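Local coordinates for protein ubiquitin-like-specific protease 2 (Saccharomyces cerevisiae, PDB 5LNB) that removes the small ubiquitin-like modifier SUMO from target proteins as a cysteine protease, this chain holding its catalytic domain, at residues A[46-51]-A[119-124]. Numbering follows the deposited sequence.
Sequences KDWVND and ISYHWF. With ACT (acetate ion), chain B.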
ATOM      1  N   LYS A  46      -8.508 -10.004  16.019  1.00 36.74           N
ATOM      2  CA  LYS A  46      -8.766  -9.757  14.607  1.00 36.47           C
ATOM      3  C   LYS A  46      -9.406  -8.392  14.432  1.00 38.09           C
ATOM      4  O   LYS A  46     -10.367  -8.230  13.674  1.00 36.47           O
ATOM      5  CB  LYS A  46      -9.654 -10.849  14.000  1.00 41.93           C
ATOM      6  CG  LYS A  46      -9.018 -12.225  13.997  1.00 36.02           C
ATOM      7  CD  LYS A  46     -10.016 -13.294  13.711  1.00 38.78           C
ATOM      8  CE  LYS A  46      -9.397 -14.666  13.923  1.00 46.68           C
ATOM      9  NZ  LYS A  46     -10.367 -15.744  13.606  1.00 56.51           N
ATOM     10  N   ASP A  47      -8.895  -7.394  15.146  1.00 33.66           N
ATOM     11  CA  ASP A  47      -9.460  -6.057  15.052  1.00 31.98           C
ATOM     12  C   ASP A  47      -9.196  -5.458  13.679  1.00 30.37           C
ATOM     13  O   ASP A  47      -8.212  -5.787  13.009  1.00 26.64           O
ATOM     14  CB  ASP A  47      -8.877  -5.149  16.132  1.00 38.66           C
ATOM     15  CG  ASP A  47      -9.441  -5.439  17.515  1.00 44.12           C
ATOM     16  OD1 ASP A  47     -10.205  -6.412  17.674  1.00 46.71           O
ATOM     17  OD2 ASP A  47      -9.119  -4.677  18.445  1.00 49.93           O
ATOM     18  N   TRP A  48     -10.102  -4.577  13.258  1.00 29.81           N
ATOM     19  CA  TRP A  48      -9.886  -3.788  12.051  1.00 27.18           C
ATOM     20  C   TRP A  48      -8.552  -3.053  12.137  1.00 24.83           C
ATOM     21  O   TRP A  48      -8.216  -2.474  13.168  1.00 25.82           O
ATOM     22  CB  TRP A  48     -11.036  -2.794  11.852  1.00 27.83           C
ATOM     23  CG  TRP A  48     -10.829  -1.894  10.663  1.00 34.34           C
ATOM     24  CD1 TRP A  48     -10.861  -2.250   9.341  1.00 33.69           C
ATOM     25  CD2 TRP A  48     -10.536  -0.493  10.691  1.00 30.94           C
ATOM     26  NE1 TRP A  48     -10.621  -1.154   8.548  1.00 33.71           N
ATOM     27  CE2 TRP A  48     -10.413  -0.063   9.353  1.00 31.80           C
ATOM     28  CE3 TRP A  48     -10.373   0.444  11.719  1.00 30.14           C
ATOM     29  CZ2 TRP A  48     -10.127   1.255   9.019  1.00 30.16           C
ATOM     30  CZ3 TRP A  48     -10.094   1.752  11.381  1.00 30.97           C
ATOM     31  CH2 TRP A  48      -9.973   2.146  10.046  1.00 25.32           C
ATOM     32  N   VAL A  49      -7.778  -3.110  11.062  1.00 24.83           N
ATOM     33  CA  VAL A  49      -6.475  -2.455  11.020  1.00 24.84           C
ATOM     34  C   VAL A  49      -6.686  -0.988  10.653  1.00 26.47           C
ATOM     35  O   VAL A  49      -7.203  -0.681   9.576  1.00 24.59           O
ATOM     36  CB  VAL A  49      -5.546  -3.150  10.015  1.00 20.95           C
ATOM     37  CG1 VAL A  49      -4.257  -2.389   9.887  1.00 20.69           C
ATOM     38  CG2 VAL A  49      -5.267  -4.584  10.450  1.00 21.89           C
ATOM     39  N   ASN A  50      -6.282  -0.078  11.543  1.00 21.62           N
ATOM     40  CA  ASN A  50      -6.539   1.340  11.285  1.00 28.16           C
ATOM     41  C   ASN A  50      -5.520   1.927  10.298  1.00 22.50           C
ATOM     42  O   ASN A  50      -4.532   1.291   9.921  1.00 19.49           O
ATOM     43  CB  ASN A  50      -6.542   2.141  12.592  1.00 26.79           C
ATOM     44  CG  ASN A  50      -5.238   2.016  13.361  1.00 30.22           C
ATOM     45  OD1 ASN A  50      -4.165   2.348  12.854  1.00 29.80           O
ATOM     46  ND2 ASN A  50      -5.327   1.529  14.590  1.00 35.52           N
ATOM     47  N   ASP A  51      -5.790   3.168   9.869  1.00 25.60           N
ATOM     48  CA  ASP A  51      -4.963   3.825   8.853  1.00 22.81           C
ATOM     49  C   ASP A  51      -3.523   3.997   9.319  1.00 28.09           C
ATOM     50  O   ASP A  51      -2.590   3.923   8.508  1.00 26.32           O
ATOM     51  CB  ASP A  51      -5.547   5.190   8.502  1.00 34.37           C
ATOM     52  CG  ASP A  51      -6.986   5.112   8.061  1.00 63.66           C
ATOM     53  OD1 ASP A  51      -7.284   4.318   7.145  1.00 73.48           O
ATOM     54  OD2 ASP A  51      -7.825   5.841   8.629  1.00 75.71           O
ATOM     55  N   ILE A 119     -12.587   1.314   2.265  1.00 24.29           N
ATOM     56  CA  ILE A 119     -13.997   1.621   2.045  1.00 24.36           C
ATOM     57  C   ILE A 119     -14.831   0.794   3.007  1.00 27.38           C
ATOM     58  O   ILE A 119     -14.714  -0.438   3.032  1.00 32.35           O
ATOM     59  CB  ILE A 119     -14.433   1.345   0.596  1.00 22.74           C
ATOM     60  CG1 ILE A 119     -13.663   2.227  -0.390  1.00 26.61           C
ATOM     61  CG2 ILE A 119     -15.931   1.585   0.455  1.00 23.11           C
ATOM     62  CD1 ILE A 119     -14.013   1.934  -1.853  1.00 20.53           C
ATOM     63  N   SER A 120     -15.679   1.463   3.784  1.00 24.34           N
ATOM     64  CA  SER A 120     -16.588   0.786   4.715  1.00 30.96           C
ATOM     65  C   SER A 120     -15.897  -0.378   5.419  1.00 28.67           C
ATOM     66  O   SER A 120     -16.396  -1.503   5.461  1.00 26.67           O
ATOM     67  CB  SER A 120     -17.843   0.303   3.997  1.00 28.36           C
ATOM     68  OG  SER A 120     -18.503   1.383   3.364  1.00 34.67           O
ATOM     69  N   TYR A 121     -14.714  -0.099   5.965  1.00 28.88           N
ATOM     70  CA  TYR A 121     -13.959  -1.034   6.794  1.00 22.80           C
ATOM     71  C   TYR A 121     -13.422  -2.228   6.016  1.00 23.78           C
ATOM     72  O   TYR A 121     -12.982  -3.210   6.626  1.00 24.31           O
ATOM     73  CB  TYR A 121     -14.798  -1.520   7.980  1.00 24.44           C
ATOM     74  CG  TYR A 121     -15.011  -0.436   9.001  1.00 30.34           C
ATOM     75  CD1 TYR A 121     -14.083  -0.225  10.022  1.00 32.66           C
ATOM     76  CD2 TYR A 121     -16.119   0.398   8.937  1.00 33.89           C
ATOM     77  CE1 TYR A 121     -14.260   0.775  10.961  1.00 30.93           C
ATOM     78  CE2 TYR A 121     -16.304   1.406   9.871  1.00 40.73           C
ATOM     79  CZ  TYR A 121     -15.368   1.589  10.883  1.00 39.27           C
ATOM     80  OH  TYR A 121     -15.542   2.596  11.813  1.00 42.34           O
ATOM     81  N   HIS A 122     -13.433  -2.166   4.691  1.00 24.02           N
ATOM     82  CA  HIS A 122     -12.860  -3.190   3.832  1.00 22.12           C
ATOM     83  C   HIS A 122     -11.602  -2.619   3.196  1.00 23.64           C
ATOM     84  O   HIS A 122     -11.679  -1.668   2.413  1.00 25.08           O
ATOM     85  CB  HIS A 122     -13.864  -3.624   2.762  1.00 24.56           C
ATOM     86  CG  HIS A 122     -13.306  -4.586   1.754  1.00 26.09           C
ATOM     87  ND1 HIS A 122     -13.964  -4.898   0.580  1.00 28.20           N
ATOM     88  CD2 HIS A 122     -12.162  -5.315   1.749  1.00 22.29           C
ATOM     89  CE1 HIS A 122     -13.246  -5.770  -0.107  1.00 26.16           C
ATOM     90  NE2 HIS A 122     -12.148  -6.039   0.579  1.00 25.61           N
ATOM     91  N   TRP A 123     -10.451  -3.204   3.532  1.00 17.96           N
ATOM     92  CA  TRP A 123      -9.172  -2.844   2.936  1.00 20.72           C
ATOM     93  C   TRP A 123      -8.889  -3.686   1.696  1.00 19.80           C
ATOM     94  O   TRP A 123      -9.034  -4.913   1.720  1.00 17.84           O
ATOM     95  CB  TRP A 123      -8.027  -3.057   3.926  1.00 17.36           C
ATOM     96  CG  TRP A 123      -7.827  -2.006   4.981  1.00 19.19           C
ATOM     97  CD1 TRP A 123      -8.086  -2.129   6.324  1.00 21.92           C
ATOM     98  CD2 TRP A 123      -7.266  -0.699   4.797  1.00 21.57           C
ATOM     99  NE1 TRP A 123      -7.749  -0.962   6.981  1.00 25.51           N
ATOM    100  CE2 TRP A 123      -7.238  -0.072   6.067  1.00 26.90           C
ATOM    101  CE3 TRP A 123      -6.805   0.012   3.681  1.00 23.49           C
ATOM    102  CZ2 TRP A 123      -6.755   1.227   6.251  1.00 26.02           C
ATOM    103  CZ3 TRP A 123      -6.330   1.299   3.860  1.00 22.09           C
ATOM    104  CH2 TRP A 123      -6.309   1.896   5.141  1.00 27.67           C
ATOM    105  N   PHE A 124      -8.466  -3.029   0.623  1.00 16.00           N
ATOM    106  CA  PHE A 124      -7.764  -3.696  -0.466  1.00 21.51           C
ATOM    107  C   PHE A 124      -6.824  -2.656  -1.068  1.00 21.22           C
ATOM    108  O   PHE A 124      -6.678  -1.556  -0.528  1.00 20.67           O
ATOM    109  CB  PHE A 124      -8.745  -4.339  -1.467  1.00 16.41           C
ATOM    110  CG  PHE A 124      -9.627  -3.359  -2.204  1.00 30.08           C
ATOM    111  CD1 PHE A 124      -9.271  -2.892  -3.463  1.00 24.26           C
ATOM    112  CD2 PHE A 124     -10.828  -2.935  -1.656  1.00 32.15           C
ATOM    113  CE1 PHE A 124     -10.088  -2.000  -4.153  1.00 27.72           C
ATOM    114  CE2 PHE A 124     -11.654  -2.043  -2.343  1.00 31.89           C
ATOM    115  CZ  PHE A 124     -11.281  -1.574  -3.588  1.00 28.86           C
TER
HETATM  116  C   ACT B 901     -13.180   3.775   7.856  1.00 52.88           C
HETATM  117  O   ACT B 901     -13.678   2.835   7.177  1.00 45.97           O
HETATM  118  OXT ACT B 901     -12.125   4.303   7.434  1.00 50.57           O
HETATM  119  CH3 ACT B 901     -13.805   4.275   9.124  1.00 54.67           C
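An aromatic cluster of Trp48, Tyr121 and Trp123 joins the loop before helix 51-67 to the type I' turn and strand start at 119-124, in the catalytic domain of a C48 peptidase. The tryptophan positions match the pair that, in Ulp1-type enzymes, lines the tunnel for SUMO's diglycine tail, so they probably do so here. Trp48 CG stands anti to its backbone N, starting the indole toward the turn. Tyr121 meets it in a T-shaped stack, edge atom CD1 3.6 Å from Trp48 CD2 over one indole face, planes at 69°. The five-membered rings of Trp48 and Trp123 lie 12° apart in plane but are displaced, with little overlap, and the side chains cross at about a right angle; Trp48 NE1 and Trp123 NE1, 3.3 Å apart, are both donors. Trp123 NE1 instead donates to Val49 O (2.7 Å, N-H...O 151°), slightly out of the indole plane, which would help hold the ring's rotation. Asp51 OD1, weakly hydrogen-bonded to Ser81 OG and Asn118 ND2, lies 3.3 Å from Trp123 CZ2 and CH2, its carboxylate steeply turned. An alanine at Trp48 would probably leave Tyr121's edge without its aromatic face and open a gap beside Trp123. An acetate, probably from the crystallisation liquor, has its O over the Tyr121 ring centre, weakly hydrogen-bonded by Tyr121 N; Asn118 ND2 also bonds the ion. His122 NE2 is hydrogen-bonded to Asp165 OD1 and its side chain touches Cys215, consistent with the family's Cys-His-Asp triad. Trp123 packs on strand 112-119 and helix 215-228, where Val49 meets Val217.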